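Local coordinates for protein purine nucleosidase, (IunH-1) (Sulfolobus solfataricus, PDB 3T8J) that is a member of the nucleoside hydrolase family and forms a four-chain assembly, with a largely parallel, helix-flanked sheet and a sodium ion bound in the chain described, at residues Leu129-Leu132 / Leu133-Ile137; Leu18-Leu21 / Leu22-Ile26; Val160-Phe163 / Asn164-Val167. All blocks are in the same frame, centred on the assembly; numbering follows the deposited sequence. Where two conformers were deposited one is given.

Contact 1: residues Leu129-Leu132 / Leu133-Ile137; sequences LAYL and LDNSI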
# COMPACT_ATOMS: atom_id res chain seq x y z
N LEU A 129 4.83 22.98 -5.64
CA LEU A 129 5.62 23.23 -6.84
C LEU A 129 6.63 24.38 -6.62
O LEU A 129 7.78 24.27 -7.05
CB LEU A 129 4.71 23.49 -8.06
CG LEU A 129 5.37 23.42 -9.43
CD1 LEU A 129 6.31 22.23 -9.58
CD2 LEU A 129 4.31 23.39 -10.52
N ALA A 130 6.21 25.46 -5.94
CA ALA A 130 7.12 26.55 -5.63
C ALA A 130 8.29 26.04 -4.78
O ALA A 130 9.46 26.38 -5.04
CB ALA A 130 6.36 27.69 -4.91
N TYR A 131 7.99 25.25 -3.75
CA TYR A 131 9.05 24.67 -2.87
C TYR A 131 10.02 23.81 -3.68
O TYR A 131 11.23 23.89 -3.49
CB TYR A 131 8.45 23.85 -1.71
CG TYR A 131 9.48 23.05 -0.97
CD1 TYR A 131 10.32 23.67 -0.09
CD2 TYR A 131 9.67 21.70 -1.25
CE1 TYR A 131 11.33 22.94 0.54
CE2 TYR A 131 10.65 20.97 -0.63
CZ TYR A 131 11.47 21.60 0.27
OH TYR A 131 12.50 20.90 0.92
N LEU A 132 9.48 22.94 -4.54
CA LEU A 132 10.29 22.03 -5.33
C LEU A 132 11.28 22.79 -6.22
O LEU A 132 12.45 22.35 -6.38
CB LEU A 132 9.42 21.08 -6.17
CG LEU A 132 8.62 20.03 -5.39
CD1 LEU A 132 7.52 19.43 -6.32
CD2 LEU A 132 9.54 18.98 -4.84
N LEU A 133 10.85 23.92 -6.78
CA LEU A 133 11.72 24.76 -7.61
C LEU A 133 12.72 25.60 -6.80
O LEU A 133 13.80 25.91 -7.31
CB LEU A 133 10.88 25.65 -8.49
CG LEU A 133 10.16 24.84 -9.57
CD1 LEU A 133 8.96 25.60 -10.09
CD2 LEU A 133 11.13 24.47 -10.70
N ASP A 134 12.33 26.01 -5.59
CA ASP A 134 13.21 26.84 -4.71
C ASP A 134 12.95 26.51 -3.24
O ASP A 134 12.05 27.04 -2.60
CB ASP A 134 12.97 28.34 -4.98
CG ASP A 134 13.94 29.23 -4.24
OD1 ASP A 134 14.76 28.74 -3.44
OD2 ASP A 134 13.90 30.47 -4.47
N ASN A 135 13.80 25.64 -2.69
CA ASN A 135 13.61 25.21 -1.31
C ASN A 135 13.76 26.34 -0.27
O ASN A 135 13.28 26.18 0.87
CB ASN A 135 14.62 24.12 -0.93
CG ASN A 135 14.52 22.81 -1.70
OD1 ASN A 135 15.42 21.98 -1.51
ND2 ASN A 135 13.48 22.56 -2.52
N SER A 136 14.41 27.45 -0.65
CA SER A 136 14.67 28.60 0.24
C SER A 136 13.41 29.34 0.68
O SER A 136 13.42 30.12 1.62
CB SER A 136 15.68 29.58 -0.37
OG SER A 136 15.14 30.37 -1.40
N ILE A 137 12.27 29.06 0.02
CA ILE A 137 11.03 29.73 0.42
C ILE A 137 10.56 29.31 1.82
O ILE A 137 9.73 29.98 2.41
CB ILE A 137 9.86 29.57 -0.62
CG1 ILE A 137 9.33 28.13 -0.72
CG2 ILE A 137 10.27 30.09 -1.99
CD1 ILE A 137 8.08 27.99 -1.60
O HOH W 1 13.43 20.08 -4.36

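Contact 2: residues Leu18-Leu21 / Leu22-Ile26; sequences LYLL and LKNNI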
# COMPACT_ATOMS: atom_id res chain seq x y z
N LEU A 18 -10.86 36.33 1.09
CA LEU A 18 -10.20 37.45 0.42
C LEU A 18 -10.75 38.76 0.99
O LEU A 18 -10.00 39.68 1.35
CB LEU A 18 -10.44 37.38 -1.10
CG LEU A 18 -9.97 38.59 -1.91
CD1 LEU A 18 -8.46 38.78 -1.87
CD2 LEU A 18 -10.46 38.45 -3.35
N TYR A 19 -12.08 38.85 1.06
CA TYR A 19 -12.72 40.07 1.56
C TYR A 19 -12.39 40.35 3.04
O TYR A 19 -12.22 41.51 3.42
CB TYR A 19 -14.22 40.05 1.31
CG TYR A 19 -14.65 40.17 -0.13
CD1 TYR A 19 -13.76 40.45 -1.17
CD2 TYR A 19 -15.98 40.05 -0.47
CE1 TYR A 19 -14.19 40.59 -2.49
CE2 TYR A 19 -16.42 40.18 -1.79
CZ TYR A 19 -15.52 40.46 -2.79
OH TYR A 19 -15.97 40.60 -4.10
N LEU A 20 -12.29 39.31 3.87
CA LEU A 20 -11.94 39.49 5.28
C LEU A 20 -10.56 40.15 5.38
O LEU A 20 -10.37 41.07 6.17
CB LEU A 20 -11.98 38.14 6.03
CG LEU A 20 -12.07 38.11 7.56
CD1 LEU A 20 -13.26 38.89 8.10
CD2 LEU A 20 -12.11 36.66 8.08
N LEU A 21 -9.61 39.68 4.56
CA LEU A 21 -8.27 40.27 4.59
C LEU A 21 -8.35 41.74 4.14
O LEU A 21 -7.81 42.64 4.80
CB LEU A 21 -7.27 39.50 3.70
CG LEU A 21 -6.88 38.08 4.10
CD1 LEU A 21 -6.03 37.45 2.97
CD2 LEU A 21 -6.11 38.06 5.43
N LEU A 22 -9.00 42.00 3.02
CA LEU A 22 -9.07 43.37 2.45
C LEU A 22 -9.84 44.37 3.31
O LEU A 22 -9.40 45.54 3.48
CB LEU A 22 -9.65 43.34 1.04
CG LEU A 22 -8.83 42.60 -0.02
CD1 LEU A 22 -9.57 42.66 -1.37
CD2 LEU A 22 -7.44 43.16 -0.18
N LYS A 23 -10.99 43.95 3.84
CA LYS A 23 -11.82 44.76 4.71
C LYS A 23 -10.99 45.26 5.87
O LYS A 23 -11.14 46.42 6.29
CB LYS A 23 -12.96 43.92 5.27
CG LYS A 23 -13.73 44.58 6.43
CD LYS A 23 -14.61 45.64 5.90
CE LYS A 23 -15.37 46.42 7.01
NZ LYS A 23 -14.55 46.83 8.19
N ASN A 24 -10.13 44.38 6.37
CA ASN A 24 -9.31 44.63 7.56
C ASN A 24 -7.89 45.19 7.32
O ASN A 24 -7.04 45.15 8.21
CB ASN A 24 -9.28 43.38 8.43
CG ASN A 24 -10.63 43.12 9.11
OD1 ASN A 24 -11.01 43.85 10.05
ND2 ASN A 24 -11.38 42.13 8.61
N ASN A 25 -7.66 45.74 6.13
CA ASN A 25 -6.41 46.43 5.77
C ASN A 25 -5.14 45.57 5.88
O ASN A 25 -4.05 46.06 6.22
CB ASN A 25 -6.25 47.74 6.57
CG ASN A 25 -5.28 48.70 5.90
OD1 ASN A 25 -5.35 48.89 4.70
ND2 ASN A 25 -4.38 49.30 6.68
N ILE A 26 -5.27 44.28 5.59
CA ILE A 26 -4.13 43.37 5.39
C ILE A 26 -3.70 43.47 3.93
O ILE A 26 -4.56 43.46 3.05
CB ILE A 26 -4.49 41.91 5.71
CG1 ILE A 26 -5.02 41.78 7.13
CG2 ILE A 26 -3.29 40.97 5.43
CD1 ILE A 26 -4.00 42.10 8.21

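Contact 3: residues Val160-Phe163 / Asn164-Val167; sequences VAEF and NIWV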
# COMPACT_ATOMS: atom_id res chain seq x y z
N VAL A 160 -13.28 9.70 5.91
CA VAL A 160 -12.16 9.94 6.83
C VAL A 160 -11.16 11.04 6.42
O VAL A 160 -10.24 11.33 7.21
CB VAL A 160 -11.38 8.62 7.08
CG1 VAL A 160 -12.24 7.59 7.84
CG2 VAL A 160 -10.85 8.01 5.80
N ALA A 161 -11.31 11.63 5.23
CA ALA A 161 -10.39 12.64 4.72
C ALA A 161 -11.10 13.95 4.35
O ALA A 161 -12.28 13.94 3.89
CB ALA A 161 -9.60 12.10 3.51
N GLU A 162 -10.38 15.03 4.49
CA GLU A 162 -10.79 16.38 4.14
C GLU A 162 -10.34 16.72 2.70
O GLU A 162 -9.28 16.31 2.24
CB GLU A 162 -10.23 17.37 5.16
CG GLU A 162 -10.56 18.81 4.93
CD GLU A 162 -9.67 19.47 3.90
OE1 GLU A 162 -8.46 19.09 3.81
OE2 GLU A 162 -10.16 20.39 3.21
N PHE A 163 -11.18 17.48 2.00
CA PHE A 163 -11.02 17.75 0.59
C PHE A 163 -9.65 18.32 0.16
O PHE A 163 -9.04 17.79 -0.76
CB PHE A 163 -12.12 18.72 0.14
CG PHE A 163 -12.15 18.98 -1.33
CD1 PHE A 163 -12.71 18.05 -2.19
CD2 PHE A 163 -11.65 20.17 -1.86
CE1 PHE A 163 -12.76 18.29 -3.57
CE2 PHE A 163 -11.72 20.41 -3.22
CZ PHE A 163 -12.30 19.49 -4.07
N ASN A 164 -9.19 19.39 0.80
CA ASN A 164 -7.95 20.05 0.33
C ASN A 164 -6.76 19.08 0.34
O ASN A 164 -5.99 19.03 -0.62
CB ASN A 164 -7.61 21.27 1.18
CG ASN A 164 -8.55 22.43 0.93
OD1 ASN A 164 -9.25 22.47 -0.09
ND2 ASN A 164 -8.56 23.41 1.86
N ILE A 165 -6.63 18.31 1.42
CA ILE A 165 -5.53 17.34 1.51
C ILE A 165 -5.75 16.17 0.54
O ILE A 165 -4.83 15.73 -0.16
CB ILE A 165 -5.34 16.82 2.95
CG1 ILE A 165 -5.19 17.98 3.94
CG2 ILE A 165 -4.13 15.82 3.06
CD1 ILE A 165 -3.98 18.89 3.66
N TRP A 166 -6.99 15.66 0.48
CA TRP A 166 -7.32 14.53 -0.40
C TRP A 166 -7.06 14.83 -1.91
O TRP A 166 -6.61 13.95 -2.65
CB TRP A 166 -8.80 14.14 -0.19
CG TRP A 166 -9.26 13.02 -1.07
CD1 TRP A 166 -9.23 11.66 -0.80
CD2 TRP A 166 -9.86 13.15 -2.37
NE1 TRP A 166 -9.73 10.95 -1.87
CE2 TRP A 166 -10.11 11.84 -2.84
CE3 TRP A 166 -10.17 14.24 -3.19
CZ2 TRP A 166 -10.68 11.60 -4.09
CZ3 TRP A 166 -10.74 14.00 -4.42
CH2 TRP A 166 -10.98 12.69 -4.86
N VAL A 167 -7.36 16.04 -2.36
CA VAL A 167 -7.22 16.40 -3.80
C VAL A 167 -5.79 16.16 -4.27
O VAL A 167 -5.55 15.57 -5.33
CB VAL A 167 -7.68 17.83 -4.09
CG1 VAL A 167 -7.14 18.34 -5.44
CG2 VAL A 167 -9.23 17.93 -4.05

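Contact 1: residues Leu129-Leu132 / Leu133-Ile137
Asn135 donates through ND2 to the backbone oxygen of Tyr131, four residues back, with Asn135 ND2 to Tyr131 O at 2.8 Å and an N-H...O angle of 152°. The acceptor lies in the amide plane of Asn135, though the bond is somewhat bent and ND2 comes in tilted from the carbonyl plane of Tyr131. This side-chain bond takes a carbonyl near the end of helix 125-133 just after the last regular backbone bonds, from Leu133 N to Leu129 O (3.1 Å) and from Asp134 N to Ala130 O (2.9 Å). A water extends the closure, donating to Leu132 O and accepting from Asn135 ND2.

Asp134 leaves helical geometry and caps what follows: its OD1 accepts from both Ser136 OG, at 2.6 Å, and Ser136 N, the two donors arriving from the same face of the carboxylate. A type I turn from Asp134 to Ile137 leads on to helix 137-140.

The amide of Asn135 also lies over one face of the Tyr131 ring, ND2 3.5 Å above the plane and offset toward the rim, with the two planes 12° apart. With CG anti to the backbone N (chi1 169°), Tyr131 turns its ring toward this amide, and its OH bonds to Lys66 of the second subunit. Away from the amide, CD1 of Ile137 reaches CB of Ala130 at 3.7 Å and also touches the Tyr131 backbone.

Helix 101-111 packs on Leu129, Ala130 and Leu133, helix 169-177 touches Tyr131 and Leu132, and Lys66 and Leu68 of the second subunit meet Tyr131 and Leu132, placing this helix end at a subunit interface.

Contact 2: residues Leu18-Leu21 / Leu22-Ile26
Leu21 and Ile26 meet where helix 12-23 closes in a Schellman motif: Ile26 N donates to Leu21 O at 3.1 Å, Asn25 N donates to Leu22 O at 3.2 Å, and Asn25 takes the positive-phi C-prime position (phi 59°). The reversal brings Ile26 CG2 to within 4.1 Å of Leu21 CD2. One turn earlier, Leu18 CD1 and Leu22 CD1 approach to 4.1 Å, and Lys23 N donates to Tyr19 O at 2.8 Å. Packing is firmest round Leu18 to Leu21, all buried: Leu20 and Leu21 lean on helix 237-246, Leu18 on helix 40-53.

The solvent side is looser at Asn25, which is exposed. Lys23 is partly exposed, but the end of its bent chain is anchored by a salt bridge with Asp306 and a cation-pi contact with Trp310.

Asn24 bridges the two characters. With CG beside its own backbone N (chi1 -71°), its ND2 donates to Leu20 O at 2.8 Å, 161°. Because Asn24 N makes just a weak bond to the same oxygen, the amide supplies the stronger grip on a helix-end carbonyl, and side chain and Schellman bonds together give partners to the carbonyls of Leu20, Leu21 and Leu22 at the helix end.

Contact 3: residues Val160-Phe163 / Asn164-Val167
Glu162 and the two residues after Phe163 form a helix N-cap, buried where the loop following strand 141-147 enters helix 163-167. The carboxylate of Glu162 folds back over the first turn and takes two backbone N-H groups, one on each oxygen: Asn164 N to Glu162 OE2 at 2.8 Å and Ile165 N to Glu162 OE1 at 3.1 Å, both nearly straight, about 165°. OE2 is met from above the carboxylate plane, OE1 on its syn side but also well out of the plane. An extended first torsion followed by a bend at chi2 (-81°) returns the acid to its own helix. Regular bonding starts with Trp166 N to Glu162 O at 3.0 Å and Val167 N to Phe163 O at 2.9 Å.

On another side of the turn, Val167 CG2 sits over one face of the Phe163 ring, 3.5 Å from its centroid and 15° off the normal, a CH-pi contact.

Asn164 ND2 donates to Met147 O and Glu162 OE1 also accepts from Gly149 N, tying the cap to the end of strand 141-147 and the loop just after it. The Asn164 side chain lies about 5 Å from the sodium ion. Three backbone N-H groups, of Asn164, Ile165 and Gly149, thus hold both carboxylate oxygens and fix the group's position and rotation.

Contact 1 closes one helix and leads into the next, contact 2 closes one and contact 3 starts one, and the polar groups differ accordingly. At the two C-terminal ends an asparagine amide donates to a backbone carbonyl; at the start of helix 163-167 a glutamate accepts from backbone N-H groups. Contact 3 is the most buried, its centre about 12 Å from the chain centre and its Asn164 close to the sodium ion. Contacts 1 and 2 are partly buried, and contact 1 faces a second subunit while contact 2 belongs to the beta-alpha-beta unit of strands 3-8 and 27-33. None touches another: contact 3 is about 13 Å from each of the others between nearest atoms.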